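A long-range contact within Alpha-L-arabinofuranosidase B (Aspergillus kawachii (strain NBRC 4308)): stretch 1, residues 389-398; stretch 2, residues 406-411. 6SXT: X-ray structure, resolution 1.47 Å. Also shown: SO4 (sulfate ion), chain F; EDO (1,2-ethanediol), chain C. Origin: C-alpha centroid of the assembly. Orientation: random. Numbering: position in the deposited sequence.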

# COMPACT_ATOMS: atom_id res chain seq x y z
N GLU A 389 -16.77 12.36 -13.96
CA GLU A 389 -16.58 13.04 -15.27
C GLU A 389 -17.44 14.31 -15.29
O GLU A 389 -18.59 14.28 -14.91
CB GLU A 389 -17.02 12.11 -16.39
CG GLU A 389 -16.73 12.69 -17.77
CD GLU A 389 -17.27 11.82 -18.86
OE1 GLU A 389 -18.02 10.90 -18.53
OE2 GLU A 389 -16.80 11.95 -19.98
N SER A 390 -16.85 15.42 -15.70
CA SER A 390 -17.54 16.72 -15.85
C SER A 390 -18.67 16.60 -16.88
O SER A 390 -18.50 15.97 -17.94
CB SER A 390 -16.55 17.77 -16.23
OG SER A 390 -17.24 18.99 -16.56
N VAL A 391 -19.82 17.19 -16.54
CA VAL A 391 -20.95 17.27 -17.48
C VAL A 391 -20.63 18.32 -18.57
O VAL A 391 -20.86 18.02 -19.73
CB VAL A 391 -22.26 17.54 -16.75
CG1 VAL A 391 -23.35 18.12 -17.67
CG2 VAL A 391 -22.73 16.24 -16.11
N ASP A 392 -20.09 19.46 -18.20
CA ASP A 392 -19.82 20.55 -19.20
C ASP A 392 -18.58 20.20 -20.01
O ASP A 392 -18.50 20.66 -21.16
CB ASP A 392 -19.59 21.89 -18.54
CG ASP A 392 -18.48 21.85 -17.50
OD1 ASP A 392 -18.79 21.36 -16.37
OD2 ASP A 392 -17.38 22.40 -17.78
N THR A 393 -17.67 19.37 -19.47
CA THR A 393 -16.38 19.02 -20.12
C THR A 393 -16.22 17.50 -20.18
O THR A 393 -15.46 16.92 -19.41
CB THR A 393 -15.21 19.75 -19.48
OG1 THR A 393 -15.44 21.14 -19.30
CG2 THR A 393 -13.95 19.58 -20.27
N PRO A 394 -16.93 16.81 -21.08
CA PRO A 394 -16.84 15.37 -21.20
C PRO A 394 -15.40 14.98 -21.52
O PRO A 394 -14.65 15.75 -22.15
CB PRO A 394 -17.74 14.95 -22.34
CG PRO A 394 -18.55 16.19 -22.67
CD PRO A 394 -17.92 17.39 -22.02
N GLY A 395 -14.98 13.83 -20.98
CA GLY A 395 -13.59 13.40 -21.14
C GLY A 395 -12.66 13.92 -20.09
O GLY A 395 -11.49 13.48 -20.07
N SER A 396 -13.13 14.82 -19.24
CA SER A 396 -12.36 15.39 -18.12
C SER A 396 -12.95 14.85 -16.81
O SER A 396 -14.15 14.70 -16.71
CB SER A 396 -12.28 16.86 -18.14
OG SER A 396 -11.47 17.24 -19.26
N TYR A 397 -12.04 14.54 -15.87
CA TYR A 397 -12.40 13.91 -14.59
C TYR A 397 -11.73 14.65 -13.45
O TYR A 397 -10.68 15.22 -13.58
CB TYR A 397 -11.93 12.45 -14.57
CG TYR A 397 -12.51 11.58 -15.63
CD1 TYR A 397 -11.98 11.59 -16.91
CD2 TYR A 397 -13.60 10.75 -15.38
CE1 TYR A 397 -12.51 10.80 -17.91
CE2 TYR A 397 -14.12 9.93 -16.36
CZ TYR A 397 -13.56 9.97 -17.63
OH TYR A 397 -14.10 9.15 -18.59
N ILE A 398 -12.34 14.56 -12.28
CA ILE A 398 -11.74 15.02 -11.02
C ILE A 398 -10.53 14.11 -10.72
O ILE A 398 -10.68 12.89 -10.71
CB ILE A 398 -12.75 14.99 -9.86
CG1 ILE A 398 -13.99 15.84 -10.20
CG2 ILE A 398 -12.02 15.46 -8.61
CD1 ILE A 398 -14.99 15.97 -9.08
N LEU A 406 -8.36 18.67 -9.23
CA LEU A 406 -8.36 19.43 -10.50
C LEU A 406 -9.23 18.68 -11.47
O LEU A 406 -9.44 17.47 -11.37
CB LEU A 406 -6.97 19.54 -11.09
CG LEU A 406 -5.89 20.21 -10.24
CD1 LEU A 406 -4.61 20.21 -11.04
CD2 LEU A 406 -6.26 21.62 -9.78
N LEU A 407 -9.87 19.43 -12.38
CA LEU A 407 -10.59 18.83 -13.49
C LEU A 407 -9.69 18.80 -14.71
O LEU A 407 -9.43 19.90 -15.30
CB LEU A 407 -11.89 19.61 -13.79
CG LEU A 407 -12.70 19.05 -14.95
CD1 LEU A 407 -13.21 17.63 -14.67
CD2 LEU A 407 -13.89 19.95 -15.25
N ASN A 408 -9.20 17.63 -15.09
CA ASN A 408 -8.22 17.45 -16.17
C ASN A 408 -8.71 16.39 -17.12
O ASN A 408 -9.47 15.44 -16.74
CB ASN A 408 -6.82 17.12 -15.65
CG ASN A 408 -6.11 18.17 -14.85
OD1 ASN A 408 -5.25 17.86 -14.01
ND2 ASN A 408 -6.34 19.47 -15.07
N ALA A 409 -8.28 16.49 -18.37
CA ALA A 409 -8.63 15.51 -19.39
C ALA A 409 -7.88 14.18 -19.13
O ALA A 409 -6.67 14.21 -18.91
CB ALA A 409 -8.29 16.04 -20.77
N ASN A 410 -8.60 13.10 -19.27
CA ASN A 410 -8.01 11.74 -19.22
C ASN A 410 -7.00 11.62 -20.37
O ASN A 410 -7.43 11.75 -21.51
CB ASN A 410 -9.09 10.71 -19.34
CG ASN A 410 -8.60 9.27 -19.31
OD1 ASN A 410 -7.46 9.02 -18.99
ND2 ASN A 410 -9.50 8.38 -19.67
N ASP A 411 -5.73 11.39 -20.06
CA ASP A 411 -4.63 11.23 -21.04
C ASP A 411 -4.31 9.74 -21.25
O ASP A 411 -3.35 9.47 -21.96
CB ASP A 411 -3.49 12.10 -20.57
CG ASP A 411 -2.81 11.56 -19.32
OD1 ASP A 411 -3.25 10.47 -18.86
OD2 ASP A 411 -1.98 12.28 -18.77
S SO4 F . -6.66 19.66 -19.14
O1 SO4 F . -7.64 19.49 -20.15
O2 SO4 F . -7.12 20.46 -18.08
O3 SO4 F . -5.53 20.37 -19.67
O4 SO4 F . -6.22 18.35 -18.66
C1 EDO C . -6.60 8.62 -24.61
O1 EDO C . -5.56 9.56 -24.63
C2 EDO C . -7.84 9.21 -24.06
O2 EDO C . -8.85 8.25 -23.84
O HOH W 1 -10.10 12.41 -22.48
O HOH W 2 -12.27 8.89 -20.68

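Strand 406-409 runs antiparallel to strand 396-398, their N-to-C directions 149° apart and their axes 4.4 Å apart at closest approach; together the two stretches bury 401 Å². Leu406 opens stretch 2 with its CA-to-CB bond directed away from stretch 1, so its part in the contact is played by the backbone. Its carbonyl O lies 3.4 Å from Ile398 CA, a CA-H...O contact with an angle of 143° at the hydrogen.

Leu407 contributes the largest covered area of any residue here, 93 Å². It pairs with Ile398 in a non-hydrogen-bonded bridge, and its side chain (chi1 t, chi2 p) lies on the same face of the sheet as those of Ser396 and Ile398. Leu407 CD1 packs 3.7 Å from Ser396 CB and 3.5 Å from Tyr397 N, and both methyls lie against Ser390, whose CB is 3.6 Å from Leu407 CD2 and 3.7 Å from Leu407 CD1. The leucine thus ties the strand pair to Ser390, which is itself held beside Ser396 by a backbone hydrogen bond from Ser390 N to Ser396 O (3.0 Å).

Asn408 forms the hydrogen-bonded pair with Tyr397. Tyr397 N donates to Asn408 O at 2.9 Å, and Asn408 N returns a bond to Tyr397 O at 3.2 Å; N-H...O angles of 164° and 167° make both nearly straight. Asn408 O also receives a CA-H...O contact from Ser396 CA at 3.2 Å, so one carbonyl faces two successive residues of stretch 1. The Asn408 side chain shares the face of Tyr397 but stays 4.8 Å or more from stretch 1; its ND2 instead gives a weak hydrogen bond to Leu407 O (3.1 Å) and another bond to sulfate O2 (3.3 Å).

Ala409 sits opposite Ser396 in a non-hydrogen-bonded pair. Its N points to the sulfate, donating to O4 at 2.8 Å, an ion probably left by the crystallisation liquor. Ser396 OG lies 3.3 Å from Ala409 CA and 3.7 Å from Ala409 CB, a close packing contact.

Asn410 carries the ladder past the end of the strand: its N donates to Gly395 O at 3.0 Å with an angle of 169°. Gly395 lies within the type II turn from Thr393 to Ser396, which is closed by Ser396 N bonding to Thr393 O (3.1 Å). Its phi/psi of 88/-8 would jam a CB against the preceding carbonyl O, and its N is anchored to Glu389 OE2 at 2.8 Å. Water 1 spans the same junction, donating to Gly395 O (3.0 Å) and Asn410 O (2.9 Å). The CA-to-CB bond of Asn410 points toward stretch 1, and CB meets Tyr397 CE1 obliquely at 3.7 Å; water 2 links Asn410 ND2 (3.0 Å to the water O) with Tyr397 OH (2.8 Å to the same O). Asp411 makes no contact with stretch 1.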